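Side-chain contacts in 5'-Methylthioadenosine Nucleosidase (Arabidopsis thaliana, PDB 2H8G), which is a nucleosidase of the phosphorylase superfamily, a mixed alpha/beta protein, and holds adenine in its pocket: residues S27-V32 / K254-I259; N44-S49 / L72-V77; V218-V223 / E249-K254. All coordinates share one frame; numbering follows the deposited sequence.

Interaction 1 of 3, residues S27-V32 / K254-I259; sequences SSVVFV and KVINFI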
ATOM      1  N   SER A  27     -22.645  14.092   8.269  1.00 29.73           N
ATOM      2  CA  SER A  27     -23.384  14.306   7.031  1.00 31.00           C
ATOM      3  C   SER A  27     -22.953  13.399   5.888  1.00 30.07           C
ATOM      4  O   SER A  27     -23.723  13.166   4.956  1.00 30.73           O
ATOM      5  CB  SER A  27     -23.262  15.768   6.590  1.00 31.33           C
ATOM      6  OG  SER A  27     -21.921  16.099   6.279  1.00 34.49           O
ATOM      7  N   SER A  28     -21.729  12.881   5.952  1.00 29.57           N
ATOM      8  CA  SER A  28     -21.239  12.009   4.895  1.00 28.96           C
ATOM      9  C   SER A  28     -20.418  10.851   5.439  1.00 27.15           C
ATOM     10  O   SER A  28     -19.619  11.016   6.361  1.00 25.45           O
ATOM     11  CB  SER A  28     -20.392  12.804   3.897  1.00 31.25           C
ATOM     12  OG  SER A  28     -19.202  13.286   4.496  1.00 34.71           O
ATOM     13  N   VAL A  29     -20.625   9.679   4.852  1.00 25.92           N
ATOM     14  CA  VAL A  29     -19.914   8.475   5.254  1.00 25.67           C
ATOM     15  C   VAL A  29     -19.372   7.793   4.011  1.00 24.20           C
ATOM     16  O   VAL A  29     -20.053   7.726   2.990  1.00 23.72           O
ATOM     17  CB  VAL A  29     -20.852   7.477   5.964  1.00 25.91           C
ATOM     18  CG1 VAL A  29     -20.075   6.226   6.368  1.00 26.24           C
ATOM     19  CG2 VAL A  29     -21.493   8.135   7.176  1.00 28.59           C
ATOM     20  N   VAL A  30     -18.143   7.296   4.096  1.00 24.06           N
ATOM     21  CA  VAL A  30     -17.546   6.579   2.980  1.00 21.85           C
ATOM     22  C   VAL A  30     -17.231   5.162   3.428  1.00 21.00           C
ATOM     23  O   VAL A  30     -16.572   4.963   4.450  1.00 22.21           O
ATOM     24  CB  VAL A  30     -16.220   7.218   2.498  1.00 23.48           C
ATOM     25  CG1 VAL A  30     -15.498   6.262   1.553  1.00 24.48           C
ATOM     26  CG2 VAL A  30     -16.494   8.532   1.779  1.00 23.41           C
ATOM     27  N   PHE A  31     -17.737   4.186   2.683  1.00 19.60           N
ATOM     28  CA  PHE A  31     -17.446   2.786   2.966  1.00 19.24           C
ATOM     29  C   PHE A  31     -16.329   2.396   2.013  1.00 19.39           C
ATOM     30  O   PHE A  31     -16.427   2.645   0.811  1.00 20.22           O
ATOM     31  CB  PHE A  31     -18.635   1.869   2.656  1.00 19.47           C
ATOM     32  CG  PHE A  31     -19.668   1.800   3.742  1.00 20.15           C
ATOM     33  CD1 PHE A  31     -20.616   2.807   3.888  1.00 24.95           C
ATOM     34  CD2 PHE A  31     -19.711   0.709   4.610  1.00 20.50           C
ATOM     35  CE1 PHE A  31     -21.594   2.730   4.882  1.00 25.31           C
ATOM     36  CE2 PHE A  31     -20.685   0.623   5.608  1.00 21.88           C
ATOM     37  CZ  PHE A  31     -21.628   1.636   5.741  1.00 26.63           C
ATOM     38  N   VAL A  32     -15.260   1.812   2.545  1.00 19.16           N
ATOM     39  CA  VAL A  32     -14.166   1.338   1.710  1.00 18.36           C
ATOM     40  C   VAL A  32     -14.345  -0.172   1.752  1.00 19.15           C
ATOM     41  O   VAL A  32     -14.247  -0.784   2.818  1.00 18.41           O
ATOM     42  CB  VAL A  32     -12.791   1.719   2.286  1.00 16.99           C
ATOM     43  CG1 VAL A  32     -11.694   1.024   1.492  1.00 18.31           C
ATOM     44  CG2 VAL A  32     -12.606   3.232   2.223  1.00 17.80           C
ATOM     45  N   LYS A 254     -27.618  -1.484   9.981  1.00 23.77           N
ATOM     46  CA  LYS A 254     -27.930  -1.052  11.336  1.00 24.28           C
ATOM     47  C   LYS A 254     -26.966   0.046  11.771  1.00 23.45           C
ATOM     48  O   LYS A 254     -27.338   0.961  12.500  1.00 25.32           O
ATOM     49  CB  LYS A 254     -27.845  -2.230  12.308  1.00 24.96           C
ATOM     50  CG  LYS A 254     -28.940  -3.260  12.115  1.00 29.23           C
ATOM     51  CD  LYS A 254     -28.797  -4.397  13.108  1.00 31.91           C
ATOM     52  CE  LYS A 254     -29.895  -5.429  12.923  1.00 34.87           C
ATOM     53  NZ  LYS A 254     -31.239  -4.837  13.168  1.00 38.93           N
ATOM     54  N   VAL A 255     -25.722  -0.041  11.318  1.00 22.54           N
ATOM     55  CA  VAL A 255     -24.733   0.962  11.673  1.00 22.67           C
ATOM     56  C   VAL A 255     -25.092   2.297  11.022  1.00 22.51           C
ATOM     57  O   VAL A 255     -25.028   3.345  11.662  1.00 23.49           O
ATOM     58  CB  VAL A 255     -23.317   0.517  11.239  1.00 21.65           C
ATOM     59  CG1 VAL A 255     -22.340   1.674  11.364  1.00 22.73           C
ATOM     60  CG2 VAL A 255     -22.856  -0.652  12.113  1.00 22.36           C
ATOM     61  N   ILE A 256     -25.483   2.254   9.752  1.00 23.57           N
ATOM     62  CA  ILE A 256     -25.859   3.471   9.044  1.00 24.82           C
ATOM     63  C   ILE A 256     -27.046   4.152   9.718  1.00 25.91           C
ATOM     64  O   ILE A 256     -27.034   5.365   9.936  1.00 25.47           O
ATOM     65  CB  ILE A 256     -26.204   3.176   7.566  1.00 25.43           C
ATOM     66  CG1 ILE A 256     -24.914   2.943   6.779  1.00 27.51           C
ATOM     67  CG2 ILE A 256     -26.987   4.333   6.961  1.00 26.59           C
ATOM     68  CD1 ILE A 256     -23.941   4.108   6.853  1.00 30.42           C
ATOM     69  N   ASN A 257     -28.066   3.372  10.061  1.00 26.46           N
ATOM     70  CA  ASN A 257     -29.240   3.941  10.710  1.00 28.02           C
ATOM     71  C   ASN A 257     -28.935   4.472  12.106  1.00 28.57           C
ATOM     72  O   ASN A 257     -29.616   5.375  12.594  1.00 29.52           O
ATOM     73  CB  ASN A 257     -30.370   2.913  10.759  1.00 30.03           C
ATOM     74  CG  ASN A 257     -31.098   2.796   9.435  1.00 34.14           C
ATOM     75  OD1 ASN A 257     -31.614   3.786   8.911  1.00 37.41           O
ATOM     76  ND2 ASN A 257     -31.145   1.589   8.885  1.00 36.02           N
ATOM     77  N   PHE A 258     -27.906   3.924  12.744  1.00 27.27           N
ATOM     78  CA  PHE A 258     -27.515   4.378  14.075  1.00 26.67           C
ATOM     79  C   PHE A 258     -26.792   5.718  13.967  1.00 27.68           C
ATOM     80  O   PHE A 258     -27.054   6.646  14.735  1.00 27.68           O
ATOM     81  CB  PHE A 258     -26.578   3.369  14.736  1.00 26.58           C
ATOM     82  CG  PHE A 258     -26.125   3.777  16.108  1.00 26.56           C
ATOM     83  CD1 PHE A 258     -26.937   3.560  17.216  1.00 26.64           C
ATOM     84  CD2 PHE A 258     -24.894   4.397  16.291  1.00 27.39           C
ATOM     85  CE1 PHE A 258     -26.528   3.953  18.487  1.00 28.09           C
ATOM     86  CE2 PHE A 258     -24.476   4.795  17.559  1.00 28.11           C
ATOM     87  CZ  PHE A 258     -25.295   4.571  18.659  1.00 28.30           C
ATOM     88  N   ILE A 259     -25.872   5.804  13.010  1.00 27.60           N
ATOM     89  CA  ILE A 259     -25.089   7.017  12.789  1.00 28.99           C
ATOM     90  C   ILE A 259     -25.939   8.218  12.381  1.00 29.47           C
ATOM     91  O   ILE A 259     -25.666   9.347  12.789  1.00 30.41           O
ATOM     92  CB  ILE A 259     -24.018   6.783  11.700  1.00 28.80           C
ATOM     93  CG1 ILE A 259     -22.959   5.811  12.223  1.00 28.43           C
ATOM     94  CG2 ILE A 259     -23.380   8.105  11.285  1.00 30.37           C
ATOM     95  CD1 ILE A 259     -21.934   5.411  11.180  1.00 30.17           C
TER

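Interaction 2 of 3, residues N44-S49 / L72-V77; sequences NKFGLS and LRINVV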
ATOM      1  N   ASN A  44     -27.341  -2.405  -3.165  1.00 36.97           N
ATOM      2  CA  ASN A  44     -28.726  -2.732  -3.486  1.00 38.73           C
ATOM      3  C   ASN A  44     -29.660  -2.404  -2.326  1.00 39.37           C
ATOM      4  O   ASN A  44     -30.785  -1.947  -2.534  1.00 40.49           O
ATOM      5  CB  ASN A  44     -28.839  -4.218  -3.844  1.00 39.82           C
ATOM      6  CG  ASN A  44     -28.119  -4.564  -5.139  1.00 41.21           C
ATOM      7  OD1 ASN A  44     -27.857  -5.735  -5.425  1.00 43.05           O
ATOM      8  ND2 ASN A  44     -27.806  -3.546  -5.934  1.00 41.84           N
ATOM      9  N   LYS A  45     -29.188  -2.632  -1.105  1.00 39.34           N
ATOM     10  CA  LYS A  45     -29.987  -2.366   0.086  1.00 40.04           C
ATOM     11  C   LYS A  45     -30.406  -0.902   0.187  1.00 40.28           C
ATOM     12  O   LYS A  45     -31.540  -0.600   0.558  1.00 41.09           O
ATOM     13  CB  LYS A  45     -29.208  -2.765   1.343  1.00 40.45           C
ATOM     14  CG  LYS A  45     -29.931  -2.464   2.645  1.00 41.60           C
ATOM     15  CD  LYS A  45     -31.225  -3.249   2.767  1.00 43.07           C
ATOM     16  CE  LYS A  45     -31.939  -2.928   4.071  1.00 44.13           C
ATOM     17  NZ  LYS A  45     -33.177  -3.736   4.240  1.00 46.00           N
ATOM     18  N   PHE A  46     -29.493   0.007  -0.141  1.00 39.51           N
ATOM     19  CA  PHE A  46     -29.794   1.433  -0.076  1.00 38.68           C
ATOM     20  C   PHE A  46     -29.997   2.045  -1.458  1.00 38.33           C
ATOM     21  O   PHE A  46     -30.057   3.265  -1.603  1.00 37.98           O
ATOM     22  CB  PHE A  46     -28.684   2.180   0.668  1.00 38.77           C
ATOM     23  CG  PHE A  46     -28.600   1.836   2.131  1.00 39.25           C
ATOM     24  CD1 PHE A  46     -28.147   0.586   2.542  1.00 39.13           C
ATOM     25  CD2 PHE A  46     -28.998   2.756   3.097  1.00 38.67           C
ATOM     26  CE1 PHE A  46     -28.095   0.255   3.896  1.00 39.34           C
ATOM     27  CE2 PHE A  46     -28.949   2.435   4.453  1.00 39.55           C
ATOM     28  CZ  PHE A  46     -28.497   1.181   4.853  1.00 38.57           C
ATOM     29  N   GLY A  47     -30.099   1.187  -2.469  1.00 38.73           N
ATOM     30  CA  GLY A  47     -30.309   1.650  -3.829  1.00 38.90           C
ATOM     31  C   GLY A  47     -29.305   2.683  -4.303  1.00 39.21           C
ATOM     32  O   GLY A  47     -29.676   3.677  -4.930  1.00 38.42           O
ATOM     33  N   LEU A  48     -28.031   2.453  -4.005  1.00 38.53           N
ATOM     34  CA  LEU A  48     -26.983   3.376  -4.421  1.00 38.03           C
ATOM     35  C   LEU A  48     -26.736   3.218  -5.918  1.00 38.86           C
ATOM     36  O   LEU A  48     -26.824   2.114  -6.458  1.00 39.97           O
ATOM     37  CB  LEU A  48     -25.692   3.089  -3.650  1.00 35.87           C
ATOM     38  CG  LEU A  48     -25.778   3.102  -2.122  1.00 35.58           C
ATOM     39  CD1 LEU A  48     -24.422   2.744  -1.539  1.00 34.18           C
ATOM     40  CD2 LEU A  48     -26.218   4.467  -1.630  1.00 35.06           C
ATOM     41  N   SER A  49     -26.424   4.322  -6.587  1.00 39.75           N
ATOM     42  CA  SER A  49     -26.169   4.294  -8.023  1.00 41.44           C
ATOM     43  C   SER A  49     -24.676   4.380  -8.318  1.00 42.00           C
ATOM     44  O   SER A  49     -23.949   5.141  -7.679  1.00 40.24           O
ATOM     45  CB  SER A  49     -26.892   5.455  -8.711  1.00 41.89           C
ATOM     46  OG  SER A  49     -28.294   5.370  -8.513  1.00 45.30           O
ATOM     47  N   LEU A  72     -28.054  11.398   5.673  1.00 35.93           N
ATOM     48  CA  LEU A  72     -26.673  11.010   5.416  1.00 34.03           C
ATOM     49  C   LEU A  72     -26.353  10.742   3.953  1.00 33.35           C
ATOM     50  O   LEU A  72     -27.101  10.059   3.253  1.00 33.40           O
ATOM     51  CB  LEU A  72     -26.312   9.756   6.221  1.00 34.43           C
ATOM     52  CG  LEU A  72     -26.097   9.862   7.730  1.00 34.97           C
ATOM     53  CD1 LEU A  72     -25.885   8.466   8.302  1.00 36.32           C
ATOM     54  CD2 LEU A  72     -24.894  10.746   8.021  1.00 36.97           C
ATOM     55  N   ARG A  73     -25.231  11.288   3.498  1.00 32.63           N
ATOM     56  CA  ARG A  73     -24.772  11.058   2.140  1.00 33.22           C
ATOM     57  C   ARG A  73     -23.941   9.791   2.272  1.00 31.25           C
ATOM     58  O   ARG A  73     -23.054   9.720   3.122  1.00 32.33           O
ATOM     59  CB  ARG A  73     -23.886  12.208   1.657  1.00 36.53           C
ATOM     60  CG  ARG A  73     -24.632  13.503   1.382  1.00 41.15           C
ATOM     61  CD  ARG A  73     -23.674  14.601   0.942  1.00 45.43           C
ATOM     62  NE  ARG A  73     -24.380  15.781   0.447  1.00 49.76           N
ATOM     63  CZ  ARG A  73     -25.128  15.797  -0.651  1.00 50.96           C
ATOM     64  NH1 ARG A  73     -25.270  14.694  -1.376  1.00 52.32           N
ATOM     65  NH2 ARG A  73     -25.737  16.914  -1.029  1.00 52.10           N
ATOM     66  N   ILE A  74     -24.238   8.787   1.459  1.00 30.03           N
ATOM     67  CA  ILE A  74     -23.502   7.534   1.529  1.00 29.63           C
ATOM     68  C   ILE A  74     -22.690   7.279   0.274  1.00 29.39           C
ATOM     69  O   ILE A  74     -23.220   7.273  -0.835  1.00 29.80           O
ATOM     70  CB  ILE A  74     -24.448   6.337   1.741  1.00 30.37           C
ATOM     71  CG1 ILE A  74     -25.291   6.556   2.997  1.00 31.56           C
ATOM     72  CG2 ILE A  74     -23.637   5.049   1.864  1.00 31.27           C
ATOM     73  CD1 ILE A  74     -26.295   5.459   3.254  1.00 32.64           C
ATOM     74  N   ASN A  75     -21.392   7.068   0.460  1.00 28.61           N
ATOM     75  CA  ASN A  75     -20.500   6.781  -0.647  1.00 28.71           C
ATOM     76  C   ASN A  75     -19.865   5.424  -0.377  1.00 27.66           C
ATOM     77  O   ASN A  75     -19.488   5.123   0.753  1.00 29.75           O
ATOM     78  CB  ASN A  75     -19.412   7.856  -0.755  1.00 29.55           C
ATOM     79  CG  ASN A  75     -19.962   9.203  -1.192  1.00 31.75           C
ATOM     80  OD1 ASN A  75     -19.743  10.222  -0.533  1.00 35.06           O
ATOM     81  ND2 ASN A  75     -20.673   9.215  -2.311  1.00 33.36           N
ATOM     82  N   VAL A  76     -19.786   4.591  -1.406  1.00 26.74           N
ATOM     83  CA  VAL A  76     -19.166   3.277  -1.275  1.00 25.54           C
ATOM     84  C   VAL A  76     -18.107   3.195  -2.363  1.00 25.62           C
ATOM     85  O   VAL A  76     -18.411   3.360  -3.543  1.00 24.90           O
ATOM     86  CB  VAL A  76     -20.185   2.134  -1.477  1.00 26.99           C
ATOM     87  CG1 VAL A  76     -19.477   0.786  -1.392  1.00 27.18           C
ATOM     88  CG2 VAL A  76     -21.274   2.218  -0.421  1.00 27.01           C
ATOM     89  N   VAL A  77     -16.862   2.948  -1.972  1.00 22.36           N
ATOM     90  CA  VAL A  77     -15.781   2.870  -2.942  1.00 22.67           C
ATOM     91  C   VAL A  77     -15.096   1.512  -2.926  1.00 22.11           C
ATOM     92  O   VAL A  77     -14.829   0.947  -1.864  1.00 20.89           O
ATOM     93  CB  VAL A  77     -14.740   3.979  -2.697  1.00 22.51           C
ATOM     94  CG1 VAL A  77     -15.415   5.335  -2.785  1.00 25.60           C
ATOM     95  CG2 VAL A  77     -14.088   3.803  -1.334  1.00 24.54           C
TER

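Interaction 3 of 3, residues V218-V223 / E249-K254; sequences VFLKAV and EGTATK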
ATOM      1  N   VAL A 218     -13.853   3.293  11.298  1.00 17.28           N
ATOM      2  CA  VAL A 218     -14.457   2.168  12.004  1.00 19.01           C
ATOM      3  C   VAL A 218     -14.381   0.957  11.081  1.00 18.52           C
ATOM      4  O   VAL A 218     -14.326   1.108   9.859  1.00 18.74           O
ATOM      5  CB  VAL A 218     -15.934   2.467  12.357  1.00 19.94           C
ATOM      6  CG1 VAL A 218     -16.630   1.212  12.876  1.00 26.45           C
ATOM      7  CG2 VAL A 218     -15.991   3.568  13.412  1.00 23.54           C
ATOM      8  N   PHE A 219     -14.353  -0.238  11.663  1.00 16.95           N
ATOM      9  CA  PHE A 219     -14.268  -1.459  10.874  1.00 18.00           C
ATOM     10  C   PHE A 219     -15.374  -2.447  11.195  1.00 18.94           C
ATOM     11  O   PHE A 219     -15.694  -2.678  12.360  1.00 21.40           O
ATOM     12  CB  PHE A 219     -12.932  -2.180  11.110  1.00 18.43           C
ATOM     13  CG  PHE A 219     -11.723  -1.312  10.912  1.00 17.58           C
ATOM     14  CD1 PHE A 219     -11.326  -0.420  11.901  1.00 20.51           C
ATOM     15  CD2 PHE A 219     -10.983  -1.381   9.736  1.00 18.77           C
ATOM     16  CE1 PHE A 219     -10.206   0.395  11.720  1.00 22.16           C
ATOM     17  CE2 PHE A 219      -9.868  -0.573   9.547  1.00 21.09           C
ATOM     18  CZ  PHE A 219      -9.479   0.315  10.540  1.00 21.47           C
ATOM     19  N   LEU A 220     -15.961  -3.020  10.152  1.00 17.10           N
ATOM     20  CA  LEU A 220     -16.980  -4.048  10.313  1.00 17.07           C
ATOM     21  C   LEU A 220     -16.365  -5.227   9.577  1.00 17.43           C
ATOM     22  O   LEU A 220     -16.190  -5.188   8.357  1.00 17.66           O
ATOM     23  CB  LEU A 220     -18.300  -3.635   9.661  1.00 17.79           C
ATOM     24  CG  LEU A 220     -18.964  -2.403  10.280  1.00 19.89           C
ATOM     25  CD1 LEU A 220     -20.220  -2.060   9.496  1.00 19.89           C
ATOM     26  CD2 LEU A 220     -19.299  -2.669  11.745  1.00 21.33           C
ATOM     27  N   LYS A 221     -16.004  -6.263  10.324  1.00 16.44           N
ATOM     28  CA  LYS A 221     -15.357  -7.426   9.730  1.00 16.07           C
ATOM     29  C   LYS A 221     -16.155  -8.691  10.004  1.00 16.23           C
ATOM     30  O   LYS A 221     -16.335  -9.092  11.156  1.00 16.77           O
ATOM     31  CB  LYS A 221     -13.929  -7.544  10.279  1.00 17.51           C
ATOM     32  CG  LYS A 221     -13.033  -6.359   9.882  1.00 17.35           C
ATOM     33  CD  LYS A 221     -12.608  -6.430   8.416  1.00 16.70           C
ATOM     34  CE  LYS A 221     -12.027  -5.096   7.927  1.00 16.68           C
ATOM     35  NZ  LYS A 221     -11.374  -5.226   6.590  1.00 17.00           N
ATOM     36  N   ALA A 222     -16.636  -9.304   8.925  1.00 16.15           N
ATOM     37  CA  ALA A 222     -17.459 -10.505   9.005  1.00 17.14           C
ATOM     38  C   ALA A 222     -16.638 -11.771   8.766  1.00 15.25           C
ATOM     39  O   ALA A 222     -15.993 -11.924   7.726  1.00 16.19           O
ATOM     40  CB  ALA A 222     -18.592 -10.407   7.996  1.00 16.98           C
ATOM     41  N   VAL A 223     -16.678 -12.678   9.738  1.00 15.85           N
ATOM     42  CA  VAL A 223     -15.913 -13.925   9.684  1.00 16.50           C
ATOM     43  C   VAL A 223     -16.445 -14.965   8.708  1.00 16.88           C
ATOM     44  O   VAL A 223     -17.552 -15.479   8.871  1.00 18.12           O
ATOM     45  CB  VAL A 223     -15.824 -14.562  11.093  1.00 17.67           C
ATOM     46  CG1 VAL A 223     -14.986 -15.835  11.049  1.00 16.68           C
ATOM     47  CG2 VAL A 223     -15.207 -13.570  12.068  1.00 19.53           C
ATOM     48  N   GLU A 249     -24.034  -7.032   5.375  1.00 22.18           N
ATOM     49  CA  GLU A 249     -24.952  -5.983   4.947  1.00 23.81           C
ATOM     50  C   GLU A 249     -25.919  -5.632   6.073  1.00 23.73           C
ATOM     51  O   GLU A 249     -26.143  -4.458   6.366  1.00 24.32           O
ATOM     52  CB  GLU A 249     -25.731  -6.437   3.707  1.00 25.31           C
ATOM     53  CG  GLU A 249     -26.864  -5.501   3.284  1.00 28.81           C
ATOM     54  CD  GLU A 249     -28.154  -5.756   4.044  1.00 32.10           C
ATOM     55  OE1 GLU A 249     -28.682  -6.886   3.957  1.00 33.39           O
ATOM     56  OE2 GLU A 249     -28.642  -4.830   4.727  1.00 34.17           O
ATOM     57  N   GLY A 250     -26.486  -6.654   6.707  1.00 24.77           N
ATOM     58  CA  GLY A 250     -27.425  -6.421   7.790  1.00 23.55           C
ATOM     59  C   GLY A 250     -26.857  -5.541   8.885  1.00 24.39           C
ATOM     60  O   GLY A 250     -27.524  -4.626   9.375  1.00 25.32           O
ATOM     61  N   THR A 251     -25.618  -5.816   9.274  1.00 22.66           N
ATOM     62  CA  THR A 251     -24.974  -5.033  10.315  1.00 22.13           C
ATOM     63  C   THR A 251     -24.641  -3.639   9.796  1.00 22.58           C
ATOM     64  O   THR A 251     -24.853  -2.648  10.487  1.00 21.84           O
ATOM     65  CB  THR A 251     -23.695  -5.734  10.811  1.00 21.78           C
ATOM     66  OG1 THR A 251     -24.044  -7.022  11.334  1.00 23.96           O
ATOM     67  CG2 THR A 251     -23.018  -4.917  11.911  1.00 22.45           C
ATOM     68  N   ALA A 252     -24.127  -3.560   8.570  1.00 21.29           N
ATOM     69  CA  ALA A 252     -23.780  -2.270   7.987  1.00 21.90           C
ATOM     70  C   ALA A 252     -25.005  -1.369   7.939  1.00 21.97           C
ATOM     71  O   ALA A 252     -24.911  -0.166   8.171  1.00 22.14           O
ATOM     72  CB  ALA A 252     -23.211  -2.461   6.587  1.00 21.56           C
ATOM     73  N   THR A 253     -26.157  -1.959   7.643  1.00 23.36           N
ATOM     74  CA  THR A 253     -27.396  -1.194   7.577  1.00 24.47           C
ATOM     75  C   THR A 253     -27.766  -0.654   8.952  1.00 24.14           C
ATOM     76  O   THR A 253     -28.175   0.500   9.081  1.00 24.22           O
ATOM     77  CB  THR A 253     -28.547  -2.052   7.038  1.00 26.20           C
ATOM     78  OG1 THR A 253     -28.253  -2.442   5.691  1.00 28.37           O
ATOM     79  CG2 THR A 253     -29.853  -1.274   7.062  1.00 28.07           C
ATOM     80  N   LYS A 254     -27.618  -1.484   9.981  1.00 23.77           N
ATOM     81  CA  LYS A 254     -27.930  -1.052  11.336  1.00 24.28           C
ATOM     82  C   LYS A 254     -26.966   0.046  11.771  1.00 23.45           C
ATOM     83  O   LYS A 254     -27.338   0.961  12.500  1.00 25.32           O
ATOM     84  CB  LYS A 254     -27.845  -2.230  12.308  1.00 24.96           C
ATOM     85  CG  LYS A 254     -28.940  -3.260  12.115  1.00 29.23           C
ATOM     86  CD  LYS A 254     -28.797  -4.397  13.108  1.00 31.91           C
ATOM     87  CE  LYS A 254     -29.895  -5.429  12.923  1.00 34.87           C
ATOM     88  NZ  LYS A 254     -31.239  -4.837  13.168  1.00 38.93           N
TER

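Interaction 1 of 3, residues S27-V32 / K254-I259
Phe31 and Ile256 carry most of this contact, the end of the isoleucine meeting the rim of the aromatic ring. Ile256 CD1 lies near the ring plane, 3.4 Å from Phe31 CE1, so the methyl abuts the edge of the ring. The next carbon back follows the same rim, with Ile256 CG1 3.7 Å from Phe31 CZ. A looser touch joins Val29 CG1 to Ile256 CD1 at 4.4 Å. One methyl thus serves two strand residues that point the same way, as every second residue of a strand does.

Torsions explain how Ile256 arrives there. Its CB does not aim straight at the strand, but CG1 sits beside the backbone N (chi1 -76°), and a second bend (chi2 -57°) swings CD1 forward to the ring. The extra CD1 carbon of isoleucine gives it the reach from the helix to the ring. Val29 is beta-branched too, a shape at home in a strand, but its compact side chain gives only the looser touch. All three residues are buried, and the contact is wholly apolar.

The strand itself is fixed by backbone hydrogen bonds on both edges, from Val29 to Arg73 and Asn75 and from Val30 to Ile110. Strand 28-32 therefore runs between the parallel strands 72-78 and 110-119, and helix 233-259 packs across the sheet face bearing Val29 and Phe31. Ile112 adjoins both of these residues, while Ile256 also reaches Ile74 and Phe46, so the end of the helix packs on two neighbouring strands.

Interaction 2 of 3, residues N44-S49 / L72-V77
Leu48 CD1 presses against Val76 CG2 at 3.4 Å, tighter than methyl groups usually pack. The close approach involves one methyl pair, and the side chains cross at about a right angle. Leu48 is extended, with chi2 at 178°, which makes CD1 its farthest atom and drives it at the strand. The same methyl lies 4.2 Å from Ile74 CG2, and the other branch, Leu48 CD2, hangs near the backbone at 4.2 Å from Ile74 O. Leucine suits this place because one methyl, CD1, can meet both Ile74 and Val76 while the other lies over the strand backbone. Ile74 and Val76 are beta-branched residues at home in a strand and turned to the same side of it.

The leucine comes to the strand by way of a Schellman motif, which ends helix 36-45. Gly47 is its C-prime residue: its positive phi of 53° is easily adopted without a side chain. Leu48 N reaches back to a carbonyl oxygen five residues earlier, and Gly47 N makes a weak bond to Asn44 O. This reversal points both Phe46 and Leu48 at the sheet, one on each side of the glycine.

Phe46 takes the other end of Ile74. The isoleucine is stretched out (chi2 177°), bringing CD1 to 3.8 Å from Phe46 CD2, and it crosses the phenylalanine at about a right angle. His69, on the antiparallel strand 63-69, meets the Phe46 ring edge-to-face, and Thr253 of helix 233-259 also touches that ring. Val76 packs on Phe31 in the adjacent parallel strand, and Leu48 rests on Tyr65 of strand 63-69.

Interaction 3 of 3, residues V218-V223 / E249-K254
Leu220 and Ala252 make the closest apolar contact here: Leu220 CD1 comes within 3.9 Å of Ala252 CA and within 4.2 Å of its CB. The leucine points from the strand toward the helix, and alanine suits this position, where its small side chain, turned to the side, lets the leucine methyl reach the helix backbone itself. The other branch meets the preceding residue, with Leu220 CD2 4.3 Å from Thr251 CG2. Thr251 thus offers its methyl to the sheet, while its hydroxyl makes a weak hydrogen bond to Ala247 O.

Polar contacts lie off this apolar patch. On the helix, Thr253 points away from the strand, and its OG1 is 2.6 Å from Glu249 OE2, one turn back. The backbone bond from Thr253 N to Glu249 O, 2.8 Å long, is an ordinary helical bond. On the strand, Lys221 forms a salt bridge with Asp200, a residue of the adenine pocket, and a hydrogen bond with Asn113. Leu220 itself stands back from the pocket, its side chain about 13 Å from the adenine.

Strand 217-226 lies between the parallel strand 110-119, which supplies Ile112 beside Leu220, and the antiparallel strand 130-138. Helix 233-259 covers it, adding Leu248 and Val255 around the leucine, and Leu42 of helix 36-45 packs on Ala252.

In the fold
From the N terminus, strand 28-32 opens interaction 1 and waits for its partner until the end of helix 233-259, so this contact encloses nearly the whole modelled chain. Interactions 2 and 3 fall within that span, one after the other without crossing. Interaction 2 closes a short loop through strands 49-50 and 63-69, while interaction 3 joins strand 217-226 to the helix that follows it. Interactions 1 and 3 both use that helix, their segments overlapping at Lys254, and the helix packs on strands 28-32 and 217-226 of one sheet. Interaction 2 adjoins interaction 1 through the neighbouring strands 28-32 and 72-78, and interaction 3 through Phe46, which packs on Thr253.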